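PDB 6HUZ: coenzyme F420-dependent N(5),N(10)-methenyltetrahydromethanopterin reductase-related protein from Desulfurobacterium thermolithotrophum DSM 11699, which binds the iron-guanylylpyridinol cofactor and methenyltetrahydrofolate and, as a bacterial paralog of [Fe]-hydrogenase, uses tetrahydrofolate derivatives as substrates. Local coordinates for residues R225-T230 with I275-E280; I218-V223 with E236-Q241; I99-L104 with N125-N130; I113-T116 with S120-V123. All coordinates share one frame; numbering follows the deposited sequence.

Contact 1 (R225-T230 with I275-E280); sequences RDILKT and ILDKNE. With GUE (5,10-Methenyltetrahydrofolate), chain C.
Ile227 and Leu228, in the last turn of helix 207-228, pack against Leu276 and Asp277 in the loop between helices 264-271 and 282-292, setting the C-terminal end of the helix against a loop in the helical C-terminal part of the Hmd fold. The Ile227 and Leu276 side chains run alongside one another, pointing opposite ways, with Ile227 CG2 3.8 Å from Leu276 CB. With CG1 of Ile227 beside the backbone N (chi1 -57°), that longer branch extends along the loop, and its CD1 touches Asp277 CB at 3.5 Å. Leu228 crosses Leu276 at about a right angle, and its CD2 meets Leu276 CD1 at 3.6 Å.

One shell out, Gln281 OE1 accepts from the backbone N of both Leu276 and Asp277. Arg225 grips Asp226 side-on through NE and NH2, while its NH1 reaches Glu300 of the second subunit in a salt bridge. Beyond Leu228 the chain leaves the helix at Lys229 with positive phi and runs along methenyltetrahydrofolate, which Lys17 and Gly203 of the second subunit also bind. Leu228 CD2 lies 3.7 Å from its C9, and the hydroxyl Thr230 OG1 donates to its amide oxygen O11 at 2.6 Å.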
# COMPACT_ATOMS: atom_id res chain seq x y z
N ARG A 225 11.43 8.27 -13.60
CA ARG A 225 11.64 8.22 -15.05
C ARG A 225 12.33 9.47 -15.58
O ARG A 225 13.28 9.37 -16.36
CB ARG A 225 10.25 8.06 -15.75
CG ARG A 225 10.20 8.21 -17.30
CD ARG A 225 8.76 8.43 -17.83
NE ARG A 225 8.25 9.78 -17.54
CZ ARG A 225 6.98 10.18 -17.68
NH1 ARG A 225 6.06 9.34 -18.12
NH2 ARG A 225 6.64 11.43 -17.37
N ASP A 226 11.84 10.65 -15.18
CA ASP A 226 12.36 11.93 -15.68
C ASP A 226 13.49 12.59 -14.92
O ASP A 226 14.29 13.24 -15.57
CB ASP A 226 11.26 12.99 -15.73
CG ASP A 226 10.05 12.62 -16.55
OD1 ASP A 226 10.17 11.73 -17.43
OD2 ASP A 226 8.98 13.22 -16.31
N ILE A 227 13.52 12.52 -13.59
CA ILE A 227 14.54 13.23 -12.84
C ILE A 227 15.65 12.32 -12.32
O ILE A 227 16.81 12.64 -12.54
CB ILE A 227 13.85 14.05 -11.71
CG1 ILE A 227 12.80 15.03 -12.33
CG2 ILE A 227 14.87 14.80 -10.92
CD1 ILE A 227 11.89 15.74 -11.37
N LEU A 228 15.33 11.22 -11.62
CA LEU A 228 16.38 10.35 -11.12
C LEU A 228 17.02 9.55 -12.26
O LEU A 228 18.20 9.20 -12.18
CB LEU A 228 15.81 9.37 -10.10
CG LEU A 228 15.30 10.04 -8.83
CD1 LEU A 228 14.77 8.99 -7.87
CD2 LEU A 228 16.42 10.87 -8.19
N LYS A 229 16.23 9.25 -13.30
CA LYS A 229 16.68 8.46 -14.46
C LYS A 229 17.10 7.03 -13.99
O LYS A 229 18.12 6.47 -14.42
CB LYS A 229 17.76 9.20 -15.26
CG LYS A 229 17.15 10.34 -16.10
CD LYS A 229 18.13 11.49 -16.33
CE LYS A 229 17.57 12.56 -17.24
NZ LYS A 229 18.49 13.72 -17.35
N THR A 230 16.28 6.47 -13.08
CA THR A 230 16.49 5.13 -12.50
C THR A 230 15.72 4.08 -13.32
O THR A 230 14.91 4.46 -14.16
CB THR A 230 16.16 5.13 -10.98
OG1 THR A 230 16.64 3.90 -10.43
CG2 THR A 230 14.67 5.28 -10.69
N ILE A 275 11.96 15.94 -3.06
CA ILE A 275 11.17 17.06 -3.59
C ILE A 275 12.15 17.64 -4.63
O ILE A 275 12.93 18.55 -4.32
CB ILE A 275 10.78 18.08 -2.49
CG1 ILE A 275 9.83 17.43 -1.47
CG2 ILE A 275 10.14 19.33 -3.08
CD1 ILE A 275 9.67 18.25 -0.17
N LEU A 276 12.15 17.06 -5.84
CA LEU A 276 13.09 17.45 -6.90
C LEU A 276 12.52 18.42 -7.96
O LEU A 276 13.31 19.16 -8.56
CB LEU A 276 13.68 16.20 -7.55
CG LEU A 276 14.38 15.25 -6.55
CD1 LEU A 276 14.63 13.87 -7.15
CD2 LEU A 276 15.67 15.85 -6.04
N ASP A 277 11.19 18.45 -8.18
CA ASP A 277 10.57 19.38 -9.13
C ASP A 277 9.22 19.76 -8.55
O ASP A 277 8.21 19.09 -8.82
CB ASP A 277 10.40 18.76 -10.54
CG ASP A 277 9.85 19.74 -11.58
OD1 ASP A 277 9.43 20.85 -11.19
OD2 ASP A 277 9.84 19.38 -12.78
N LYS A 278 9.20 20.81 -7.73
CA LYS A 278 7.98 21.27 -7.06
C LYS A 278 6.77 21.34 -7.98
O LYS A 278 5.70 20.87 -7.59
CB LYS A 278 8.21 22.62 -6.39
CG LYS A 278 9.04 22.52 -5.12
CD LYS A 278 9.64 23.87 -4.73
CE LYS A 278 11.05 23.77 -4.18
NZ LYS A 278 11.07 23.81 -2.69
N ASN A 279 6.92 21.91 -9.20
CA ASN A 279 5.78 22.01 -10.12
C ASN A 279 5.24 20.65 -10.56
O ASN A 279 4.02 20.52 -10.75
CB ASN A 279 6.12 22.86 -11.34
CG ASN A 279 5.95 24.35 -11.11
OD1 ASN A 279 5.10 24.80 -10.32
ND2 ASN A 279 6.75 25.16 -11.80
N GLU A 280 6.10 19.65 -10.70
CA GLU A 280 5.65 18.32 -11.14
C GLU A 280 5.38 17.34 -10.01
O GLU A 280 5.09 16.16 -10.28
CB GLU A 280 6.65 17.74 -12.14
CG GLU A 280 6.51 18.34 -13.53
CD GLU A 280 5.17 17.99 -14.16
OE1 GLU A 280 4.32 18.90 -14.29
OE2 GLU A 280 4.98 16.81 -14.52
N1 GUE C . 16.11 10.94 -1.10
C2 GUE C . 15.95 9.89 -0.25
N3 GUE C . 16.43 8.67 -0.49
C4 GUE C . 17.12 8.36 -1.57
C6 GUE C . 18.78 10.53 -4.24
C1' GUE C . 19.60 5.99 -8.75
C2' GUE C . 18.50 5.72 -7.93
C3' GUE C . 18.12 6.63 -6.93
C4' GUE C . 18.85 7.81 -6.73
C5' GUE C . 19.97 8.06 -7.54
O4 GUE C . 17.56 7.20 -1.73
C4A GUE C . 17.38 9.46 -2.53
N5 GUE C . 18.02 9.38 -3.77
C7 GUE C . 17.73 11.63 -4.33
N8 GUE C . 17.01 11.81 -3.08
C8A GUE C . 16.82 10.78 -2.23
N2 GUE C . 15.22 10.12 0.88
C9 GUE C . 19.05 10.10 -5.69
N10 GUE C . 18.56 8.72 -5.68
C6' GUE C . 20.33 7.15 -8.54
C11 GUE C . 20.02 5.02 -9.83
O11 GUE C . 19.24 4.17 -10.24
N GUE C . 21.27 5.09 -10.31
CA GUE C . 21.82 4.09 -11.22
C GUE C . 23.10 3.47 -10.68
OX1 GUE C . 23.81 4.14 -9.89
OX2 GUE C . 23.41 2.31 -11.01
CB GUE C . 22.03 4.65 -12.63
CG GUE C . 21.59 6.11 -12.78
CD GUE C . 21.93 6.69 -14.15
OE1 GUE C . 21.04 7.36 -14.75
OE2 GUE C . 23.09 6.51 -14.62
C1 GUE C . 17.93 8.42 -4.61

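Contact 2 (I218-V223 with E236-Q241); sequences IEYYKV and EFQIAQ. With NA (sodium ion), chain H; NA (sodium ion), chain I.
Tyr220 of helix 207-228 reaches across to Gln238 and Ile239 of helix 232-262, joining two successive helices of the helical C-terminal part of the Hmd fold. With CG anti to the backbone N (chi1 161°), the phenol projects into the interface and meets its two partners with different parts. Ile239 comes to the ring edge, near its plane, with CG1 3.6 Å from Tyr220 CD2. Farther out, the hydroxyl rests on the aliphatic part of Gln238: Tyr220 OH is 3.3 Å from Gln238 CB and equally close to its CG. The ring and the amide plane stand 64° apart.

The Gln238 chain bends at chi2 (-71°), turning its amide away from the phenol. OE1 joins the backbone O of the same residue and Ser242 OG on a sodium ion, and the polar end also pairs with Asp204 of the second subunit. Replacing Tyr220 by an alanine would probably open a gap between the helices and leave the methylenes of Gln238 and the flank of Ile239 without their partner.

The touching surfaces are thus largely hydrocarbon, whereas the strong polar chemistry, including a second sodium held by both carboxylate oxygens of Glu236 with Glu256 OE1 and the backbone O of Lys356, both of the second subunit, is turned away from this interface.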
# COMPACT_ATOMS: atom_id res chain seq x y z
N ILE A 218 2.16 6.96 -9.15
CA ILE A 218 2.39 7.46 -10.50
C ILE A 218 3.28 8.70 -10.39
O ILE A 218 4.17 8.89 -11.21
CB ILE A 218 1.08 7.75 -11.23
CG1 ILE A 218 0.22 6.46 -11.34
CG2 ILE A 218 1.35 8.35 -12.62
CD1 ILE A 218 0.94 5.27 -11.97
N GLU A 219 3.06 9.52 -9.37
CA GLU A 219 3.90 10.70 -9.21
C GLU A 219 5.36 10.26 -9.01
O GLU A 219 6.25 10.80 -9.64
CB GLU A 219 3.42 11.56 -8.03
CG GLU A 219 4.23 12.84 -7.90
CD GLU A 219 3.57 13.92 -7.07
OE1 GLU A 219 4.20 14.39 -6.10
OE2 GLU A 219 2.42 14.31 -7.39
N TYR A 220 5.59 9.24 -8.17
CA TYR A 220 6.94 8.74 -7.91
C TYR A 220 7.52 8.11 -9.19
O TYR A 220 8.70 8.22 -9.46
CB TYR A 220 6.92 7.75 -6.73
CG TYR A 220 8.13 6.87 -6.70
CD1 TYR A 220 9.40 7.40 -6.43
CD2 TYR A 220 8.04 5.51 -6.96
CE1 TYR A 220 10.53 6.60 -6.44
CE2 TYR A 220 9.18 4.70 -7.00
CZ TYR A 220 10.42 5.25 -6.73
OH TYR A 220 11.55 4.47 -6.78
N TYR A 221 6.69 7.45 -9.98
CA TYR A 221 7.17 6.86 -11.23
C TYR A 221 7.65 7.98 -12.17
O TYR A 221 8.71 7.86 -12.80
CB TYR A 221 6.01 6.06 -11.90
CG TYR A 221 6.23 5.81 -13.36
CD1 TYR A 221 6.94 4.70 -13.80
CD2 TYR A 221 5.73 6.68 -14.32
CE1 TYR A 221 7.15 4.46 -15.15
CE2 TYR A 221 5.95 6.46 -15.68
CZ TYR A 221 6.67 5.35 -16.08
OH TYR A 221 6.88 5.09 -17.41
N LYS A 222 6.88 9.09 -12.28
CA LYS A 222 7.30 10.20 -13.18
C LYS A 222 8.62 10.85 -12.70
O LYS A 222 9.47 11.16 -13.52
CB LYS A 222 6.18 11.26 -13.28
CG LYS A 222 5.06 10.84 -14.24
CD LYS A 222 3.70 11.35 -13.79
CE LYS A 222 3.61 12.85 -13.73
NZ LYS A 222 2.78 13.29 -12.59
N VAL A 223 8.79 11.04 -11.37
CA VAL A 223 10.04 11.62 -10.84
C VAL A 223 11.18 10.64 -11.15
O VAL A 223 12.25 11.05 -11.57
CB VAL A 223 9.97 11.87 -9.32
CG1 VAL A 223 11.34 12.29 -8.77
CG2 VAL A 223 8.92 12.92 -8.99
N GLU A 236 9.30 0.04 -9.65
CA GLU A 236 8.18 -0.83 -9.29
C GLU A 236 8.44 -1.56 -7.99
O GLU A 236 7.50 -1.79 -7.26
CB GLU A 236 7.87 -1.84 -10.40
CG GLU A 236 7.32 -1.15 -11.63
CD GLU A 236 6.72 -2.08 -12.66
OE1 GLU A 236 6.91 -3.32 -12.55
OE2 GLU A 236 6.07 -1.56 -13.59
N PHE A 237 9.70 -1.94 -7.73
CA PHE A 237 10.05 -2.61 -6.48
C PHE A 237 9.76 -1.62 -5.32
O PHE A 237 9.13 -1.99 -4.34
CB PHE A 237 11.55 -3.00 -6.44
CG PHE A 237 11.92 -3.53 -5.07
CD1 PHE A 237 11.67 -4.85 -4.73
CD2 PHE A 237 12.46 -2.68 -4.11
CE1 PHE A 237 11.95 -5.31 -3.44
CE2 PHE A 237 12.75 -3.15 -2.83
CZ PHE A 237 12.49 -4.46 -2.51
N GLN A 238 10.23 -0.37 -5.44
CA GLN A 238 10.01 0.66 -4.41
C GLN A 238 8.52 0.89 -4.15
O GLN A 238 8.12 0.96 -2.99
CB GLN A 238 10.68 1.98 -4.81
CG GLN A 238 12.20 1.92 -4.72
CD GLN A 238 12.70 1.89 -3.30
OE1 GLN A 238 12.20 2.62 -2.40
NE2 GLN A 238 13.71 1.07 -3.04
N ILE A 239 7.69 0.98 -5.19
CA ILE A 239 6.22 1.17 -5.00
C ILE A 239 5.65 -0.04 -4.25
O ILE A 239 4.98 0.13 -3.25
CB ILE A 239 5.50 1.32 -6.37
CG1 ILE A 239 5.93 2.64 -7.05
CG2 ILE A 239 3.93 1.26 -6.21
CD1 ILE A 239 5.69 2.65 -8.49
N ALA A 240 5.91 -1.25 -4.75
CA ALA A 240 5.40 -2.47 -4.13
C ALA A 240 5.80 -2.58 -2.68
O ALA A 240 4.97 -2.87 -1.83
CB ALA A 240 5.88 -3.71 -4.90
N GLN A 241 7.09 -2.34 -2.38
CA GLN A 241 7.57 -2.45 -1.03
C GLN A 241 6.93 -1.46 -0.12
O GLN A 241 6.60 -1.85 0.97
CB GLN A 241 9.11 -2.25 -0.96
CG GLN A 241 9.65 -2.51 0.46
CD GLN A 241 11.15 -2.26 0.62
OE1 GLN A 241 11.90 -3.12 1.07
NE2 GLN A 241 11.63 -1.08 0.29
NA NA H . 10.00 1.39 -0.84
NA NA I . 6.30 -3.93 -15.39
O HOH W 1 8.29 -3.73 -17.27

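Contact 3 (I99-L104 with N125-N130); sequences IAETIL and NSYLQN. With FE9 (iron-guanylyl pyridinol cofactor), chain B.
Glu101 and Tyr127 both set CG anti to the backbone N (chi1 -163° and 176°), and these torsions, with the glutamate chain extended beyond CG, carry the two polar ends together across neighbouring helices of the Rossmann-like N-terminal domain. Tyr127 OH donates to Glu101 OE2 at 3.1 Å, meeting that oxygen on its syn side but well out of the carboxylate plane. OE2 lies at the edge of the phenol, near the ring plane, and the carboxylate is turned 80° against the ring. Phe97, a turn earlier on helix 95-103, stacks on the Tyr127 ring, which is likely to limit its rotation.

Beneath this exposed bridge lies an apolar layer. Leu128, at the break between helices 121-127 and 129-135, spreads its two methyls over helix 95-103: CD1 is 3.9 Å from Ala100 CB, and CD2 lies 4.0 Å from Glu101 CA. Phe142 of strand 141-144 packs on Leu128 as well, linking these helices to the edge of the sheet. The break is tied by Gln129 NE2, which donates to Asn125 O at 3.1 Å from above the carbonyl plane.

Helix 95-103 also borders the iron-guanylylpyridinol cofactor, where the longer branch of Ile99 packs against the guanine. An alanine here would probably leave a gap against the guanine and let the base shift. The closest approach of that branch is Ile99 CD1 to N1A of the cofactor, 3.4 Å away.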
# COMPACT_ATOMS: atom_id res chain seq x y z
N ILE A 99 -30.10 -12.88 5.00
CA ILE A 99 -30.99 -12.60 3.87
C ILE A 99 -30.63 -13.45 2.66
O ILE A 99 -31.51 -14.08 2.07
CB ILE A 99 -30.98 -11.08 3.52
CG1 ILE A 99 -31.52 -10.23 4.69
CG2 ILE A 99 -31.79 -10.79 2.26
CD1 ILE A 99 -30.93 -8.87 4.78
N ALA A 100 -29.33 -13.47 2.29
CA ALA A 100 -28.87 -14.25 1.13
C ALA A 100 -29.17 -15.75 1.28
O ALA A 100 -29.58 -16.40 0.32
CB ALA A 100 -27.38 -14.04 0.95
N GLU A 101 -28.98 -16.30 2.47
CA GLU A 101 -29.23 -17.72 2.69
C GLU A 101 -30.72 -18.04 2.65
O GLU A 101 -31.12 -19.10 2.18
CB GLU A 101 -28.66 -18.10 4.06
CG GLU A 101 -28.46 -19.59 4.29
CD GLU A 101 -27.46 -19.90 5.40
OE1 GLU A 101 -26.93 -21.03 5.43
OE2 GLU A 101 -27.21 -19.00 6.25
N THR A 102 -31.54 -17.11 3.14
CA THR A 102 -32.99 -17.28 3.20
C THR A 102 -33.65 -17.20 1.82
O THR A 102 -34.56 -17.98 1.55
CB THR A 102 -33.56 -16.24 4.18
OG1 THR A 102 -32.95 -16.44 5.46
CG2 THR A 102 -35.06 -16.30 4.32
N ILE A 103 -33.21 -16.27 0.95
CA ILE A 103 -33.81 -16.12 -0.40
C ILE A 103 -33.25 -17.09 -1.43
O ILE A 103 -33.88 -17.32 -2.46
CB ILE A 103 -33.67 -14.67 -0.92
CG1 ILE A 103 -32.20 -14.34 -1.30
CG2 ILE A 103 -34.28 -13.67 0.08
CD1 ILE A 103 -31.93 -12.93 -1.83
N LEU A 104 -32.07 -17.65 -1.17
CA LEU A 104 -31.40 -18.57 -2.09
C LEU A 104 -32.31 -19.68 -2.71
O LEU A 104 -32.23 -19.90 -3.91
CB LEU A 104 -30.19 -19.19 -1.38
CG LEU A 104 -29.16 -19.89 -2.23
CD1 LEU A 104 -28.44 -18.91 -3.13
CD2 LEU A 104 -28.14 -20.56 -1.35
N ASN A 125 -20.06 -15.23 -1.48
CA ASN A 125 -20.06 -16.43 -2.32
C ASN A 125 -19.44 -17.64 -1.58
O ASN A 125 -19.95 -18.76 -1.66
CB ASN A 125 -19.30 -16.13 -3.62
CG ASN A 125 -19.13 -17.36 -4.46
OD1 ASN A 125 -18.08 -17.98 -4.49
ND2 ASN A 125 -20.16 -17.75 -5.15
N SER A 126 -18.34 -17.39 -0.85
CA SER A 126 -17.63 -18.41 -0.08
C SER A 126 -18.54 -18.93 1.05
O SER A 126 -18.69 -20.13 1.23
CB SER A 126 -16.32 -17.85 0.48
OG SER A 126 -15.55 -18.82 1.17
N TYR A 127 -19.14 -18.01 1.79
CA TYR A 127 -20.04 -18.37 2.89
C TYR A 127 -21.20 -19.27 2.42
O TYR A 127 -21.64 -20.16 3.15
CB TYR A 127 -20.65 -17.09 3.49
CG TYR A 127 -21.67 -17.38 4.57
CD1 TYR A 127 -21.28 -17.74 5.85
CD2 TYR A 127 -23.03 -17.32 4.30
CE1 TYR A 127 -22.21 -18.01 6.85
CE2 TYR A 127 -23.97 -17.58 5.29
CZ TYR A 127 -23.56 -17.93 6.56
OH TYR A 127 -24.48 -18.20 7.54
N LEU A 128 -21.72 -19.02 1.22
CA LEU A 128 -22.86 -19.80 0.74
C LEU A 128 -22.55 -21.13 0.04
O LEU A 128 -23.48 -21.76 -0.43
CB LEU A 128 -23.71 -18.91 -0.18
CG LEU A 128 -24.37 -17.71 0.51
CD1 LEU A 128 -25.01 -16.80 -0.51
CD2 LEU A 128 -25.42 -18.16 1.53
N GLN A 129 -21.30 -21.59 -0.01
CA GLN A 129 -21.01 -22.86 -0.70
C GLN A 129 -21.81 -24.08 -0.23
O GLN A 129 -22.33 -24.81 -1.08
CB GLN A 129 -19.50 -23.18 -0.66
CG GLN A 129 -18.67 -22.25 -1.56
CD GLN A 129 -19.11 -22.27 -3.02
OE1 GLN A 129 -19.13 -23.32 -3.67
NE2 GLN A 129 -19.46 -21.13 -3.56
N ASN A 130 -21.93 -24.34 1.08
CA ASN A 130 -22.69 -25.52 1.47
C ASN A 130 -24.20 -25.36 1.18
O ASN A 130 -24.87 -26.33 0.84
CB ASN A 130 -22.45 -25.84 2.94
CG ASN A 130 -22.96 -27.22 3.30
OD1 ASN A 130 -22.68 -28.22 2.61
ND2 ASN A 130 -23.72 -27.30 4.39
O2 FE9 B . -23.44 3.90 3.25
FE FE9 B . -22.76 2.54 0.40
C1F FE9 B . -23.96 3.79 -0.18
O1F FE9 B . -24.71 4.56 -0.55
C2F FE9 B . -21.74 2.89 -1.09
O2F FE9 B . -21.14 3.09 -2.02
C8 FE9 B . -23.62 1.05 -0.42
O18 FE9 B . -23.47 0.77 -1.59
C7 FE9 B . -24.53 0.20 0.45
C6 FE9 B . -24.69 0.94 1.74
N1 FE9 B . -23.94 2.11 1.91
C5 FE9 B . -25.64 0.47 2.76
C5M FE9 B . -26.39 -0.81 2.54
C4 FE9 B . -25.77 1.25 4.00
C3 FE9 B . -24.96 2.48 4.18
C3M FE9 B . -25.06 3.34 5.41
C2 FE9 B . -24.03 2.90 3.06
O3P FE9 B . -26.59 0.74 4.96
P1 FE9 B . -28.08 1.28 5.25
O1P FE9 B . -28.22 2.62 4.71
O2P FE9 B . -28.23 1.41 6.86
O5' FE9 B . -29.07 0.23 4.58
C5' FE9 B . -29.28 -1.07 5.10
C4' FE9 B . -30.77 -1.36 4.94
O4' FE9 B . -31.03 -2.71 5.28
C1' FE9 B . -32.32 -2.77 5.87
C2' FE9 B . -32.38 -1.53 6.74
O2' FE9 B . -33.70 -1.12 7.10
C3' FE9 B . -31.65 -0.51 5.86
O3' FE9 B . -32.54 0.28 5.07
N9A FE9 B . -32.50 -4.06 6.57
C4A FE9 B . -33.00 -5.11 5.95
N3A FE9 B . -33.51 -5.29 4.72
C2A FE9 B . -34.02 -6.50 4.40
N2A FE9 B . -34.49 -6.66 3.14
N1A FE9 B . -34.06 -7.54 5.25
C6A FE9 B . -33.63 -7.45 6.52
O6A FE9 B . -33.66 -8.43 7.29
C5A FE9 B . -33.04 -6.19 6.95
N7A FE9 B . -32.49 -5.70 8.08
C8A FE9 B . -32.16 -4.41 7.83
O HOH W 2 -21.32 3.61 1.76

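Contact 4 (I113-T116 with S120-V123); sequences ICTT and SILV. With FE9 (iron-guanylyl pyridinol cofactor), chain B.
Ile121 and Thr115 bury the largest areas here, joining the end of strand 112-115 to the first turn of helix 121-127. Ile121 holds CG1 anti to the backbone N (chi1 -167°), which swings its CD1 back over the strand; CD1 sits 3.8 Å from Thr115 CG2 and just as far from the backbone oxygen Ile113 O. The threonine hydroxyl lies at the root of the same residue, Thr115 OG1 being 3.5 Å from Ile121 N and 3.6 Å from its CB. That hydroxyl is hydrogen-bonded to Met119 O, so it ties the strand to the short connection as well as packing on the helix.

Ser120 is the N-cap: its OG accepts from Leu122 N and, more nearly straight (163°), from Val123 N at 3.3 Å, both weak bonds. At the strand end, Thr116 faces the iron-guanylylpyridinol cofactor, its OG1 3.2 Å from C7 and hydrogen-bonded to Leu87 O; Cys117 N is hydrogen-bonded to the cofactor. This turn lies at the C-terminal edge of the parallel sheet, where Rossmann-like folds bind ligands. Strand 112-115 lies between strands 84-87 and 141-144, while Ile121 packs against Phe142 and Thr144 of the latter and against Ala196 of helix 196-203, and Trp344 of helix 333-345 adjoins Ser120.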
# COMPACT_ATOMS: atom_id res chain seq x y z
N ILE A 113 -27.19 -12.78 -7.54
CA ILE A 113 -27.25 -12.10 -6.25
C ILE A 113 -26.12 -11.05 -6.31
O ILE A 113 -25.00 -11.42 -6.64
CB ILE A 113 -27.04 -13.11 -5.08
CG1 ILE A 113 -28.30 -13.95 -4.87
CG2 ILE A 113 -26.62 -12.39 -3.80
CD1 ILE A 113 -28.11 -15.17 -3.96
N CYS A 114 -26.42 -9.78 -5.98
CA CYS A 114 -25.43 -8.70 -6.02
C CYS A 114 -25.25 -8.08 -4.68
O CYS A 114 -26.24 -7.77 -4.03
CB CYS A 114 -25.83 -7.62 -7.02
SG CYS A 114 -26.03 -8.21 -8.71
N THR A 115 -23.97 -7.84 -4.28
CA THR A 115 -23.76 -7.15 -3.01
C THR A 115 -23.49 -5.71 -3.37
O THR A 115 -23.31 -5.38 -4.55
CB THR A 115 -22.65 -7.79 -2.20
OG1 THR A 115 -21.44 -7.85 -2.96
CG2 THR A 115 -23.07 -9.17 -1.65
N THR A 116 -23.49 -4.84 -2.37
CA THR A 116 -23.20 -3.41 -2.54
C THR A 116 -21.92 -3.13 -1.66
O THR A 116 -21.18 -4.06 -1.38
CB THR A 116 -24.43 -2.57 -2.19
OG1 THR A 116 -24.76 -2.77 -0.81
CG2 THR A 116 -25.61 -2.91 -3.09
N SER A 120 -18.34 -7.97 0.74
CA SER A 120 -17.57 -8.41 -0.41
C SER A 120 -18.33 -9.57 -1.07
O SER A 120 -18.82 -10.46 -0.36
CB SER A 120 -16.19 -8.89 0.02
OG SER A 120 -15.67 -9.77 -0.96
N ILE A 121 -18.44 -9.56 -2.41
CA ILE A 121 -19.14 -10.63 -3.10
C ILE A 121 -18.41 -11.96 -2.92
O ILE A 121 -19.07 -13.02 -2.90
CB ILE A 121 -19.40 -10.32 -4.61
CG1 ILE A 121 -20.43 -11.32 -5.20
CG2 ILE A 121 -18.11 -10.35 -5.45
CD1 ILE A 121 -21.89 -11.43 -4.52
N LEU A 122 -17.06 -11.91 -2.80
CA LEU A 122 -16.24 -13.10 -2.63
C LEU A 122 -16.48 -13.70 -1.27
O LEU A 122 -16.56 -14.92 -1.16
CB LEU A 122 -14.75 -12.81 -2.87
CG LEU A 122 -14.42 -12.22 -4.26
CD1 LEU A 122 -12.89 -12.15 -4.49
CD2 LEU A 122 -15.08 -13.05 -5.39
N VAL A 123 -16.61 -12.87 -0.24
CA VAL A 123 -16.90 -13.37 1.11
C VAL A 123 -18.27 -14.01 1.10
O VAL A 123 -18.42 -15.14 1.57
CB VAL A 123 -16.82 -12.24 2.17
CG1 VAL A 123 -17.33 -12.72 3.53
CG2 VAL A 123 -15.40 -11.73 2.29
O2 FE9 B . -23.44 3.90 3.25
FE FE9 B . -22.76 2.54 0.40
C1F FE9 B . -23.96 3.79 -0.18
O1F FE9 B . -24.71 4.56 -0.55
C2F FE9 B . -21.74 2.89 -1.09
O2F FE9 B . -21.14 3.09 -2.02
C8 FE9 B . -23.62 1.05 -0.42
O18 FE9 B . -23.47 0.77 -1.59
C7 FE9 B . -24.53 0.20 0.45
C6 FE9 B . -24.69 0.94 1.74
N1 FE9 B . -23.94 2.11 1.91
C5 FE9 B . -25.64 0.47 2.76
C5M FE9 B . -26.39 -0.81 2.54
C4 FE9 B . -25.77 1.25 4.00
C3 FE9 B . -24.96 2.48 4.18
C3M FE9 B . -25.06 3.34 5.41
C2 FE9 B . -24.03 2.90 3.06
O3P FE9 B . -26.59 0.74 4.96
P1 FE9 B . -28.08 1.28 5.25
O1P FE9 B . -28.22 2.62 4.71
O2P FE9 B . -28.23 1.41 6.86
O5' FE9 B . -29.07 0.23 4.58
C5' FE9 B . -29.28 -1.07 5.10
C4' FE9 B . -30.77 -1.36 4.94
O4' FE9 B . -31.03 -2.71 5.28
C1' FE9 B . -32.32 -2.77 5.87
C2' FE9 B . -32.38 -1.53 6.74
O2' FE9 B . -33.70 -1.12 7.10
C3' FE9 B . -31.65 -0.51 5.86
O3' FE9 B . -32.54 0.28 5.07
N9A FE9 B . -32.50 -4.06 6.57
C4A FE9 B . -33.00 -5.11 5.95
N3A FE9 B . -33.51 -5.29 4.72
C2A FE9 B . -34.02 -6.50 4.40
N2A FE9 B . -34.49 -6.66 3.14
N1A FE9 B . -34.06 -7.54 5.25
C6A FE9 B . -33.63 -7.45 6.52
O6A FE9 B . -33.66 -8.43 7.29
C5A FE9 B . -33.04 -6.19 6.95
N7A FE9 B . -32.49 -5.70 8.08
C8A FE9 B . -32.16 -4.41 7.83
O HOH W 2 -21.32 3.61 1.76

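How the contacts relate
The four contacts form two pairs. Contacts 3 and 4 come first in the chain, in the Rossmann-like N-terminal domain; their centres are about 10 Å apart, they share helix 121-127, contact 4 is nested within the loop that contact 3 closes, and both border the iron cofactor. Contacts 1 and 2 follow in the helical C-terminal part, about 12 Å apart, sharing helix 207-228 with their segments alternating along the chain, and both touch the second subunit. Between the pairs the centres lie about 32 to 51 Å apart. Since the folate beside contact 1 is also held by the second subunit, catalysis would probably join domains of different chains.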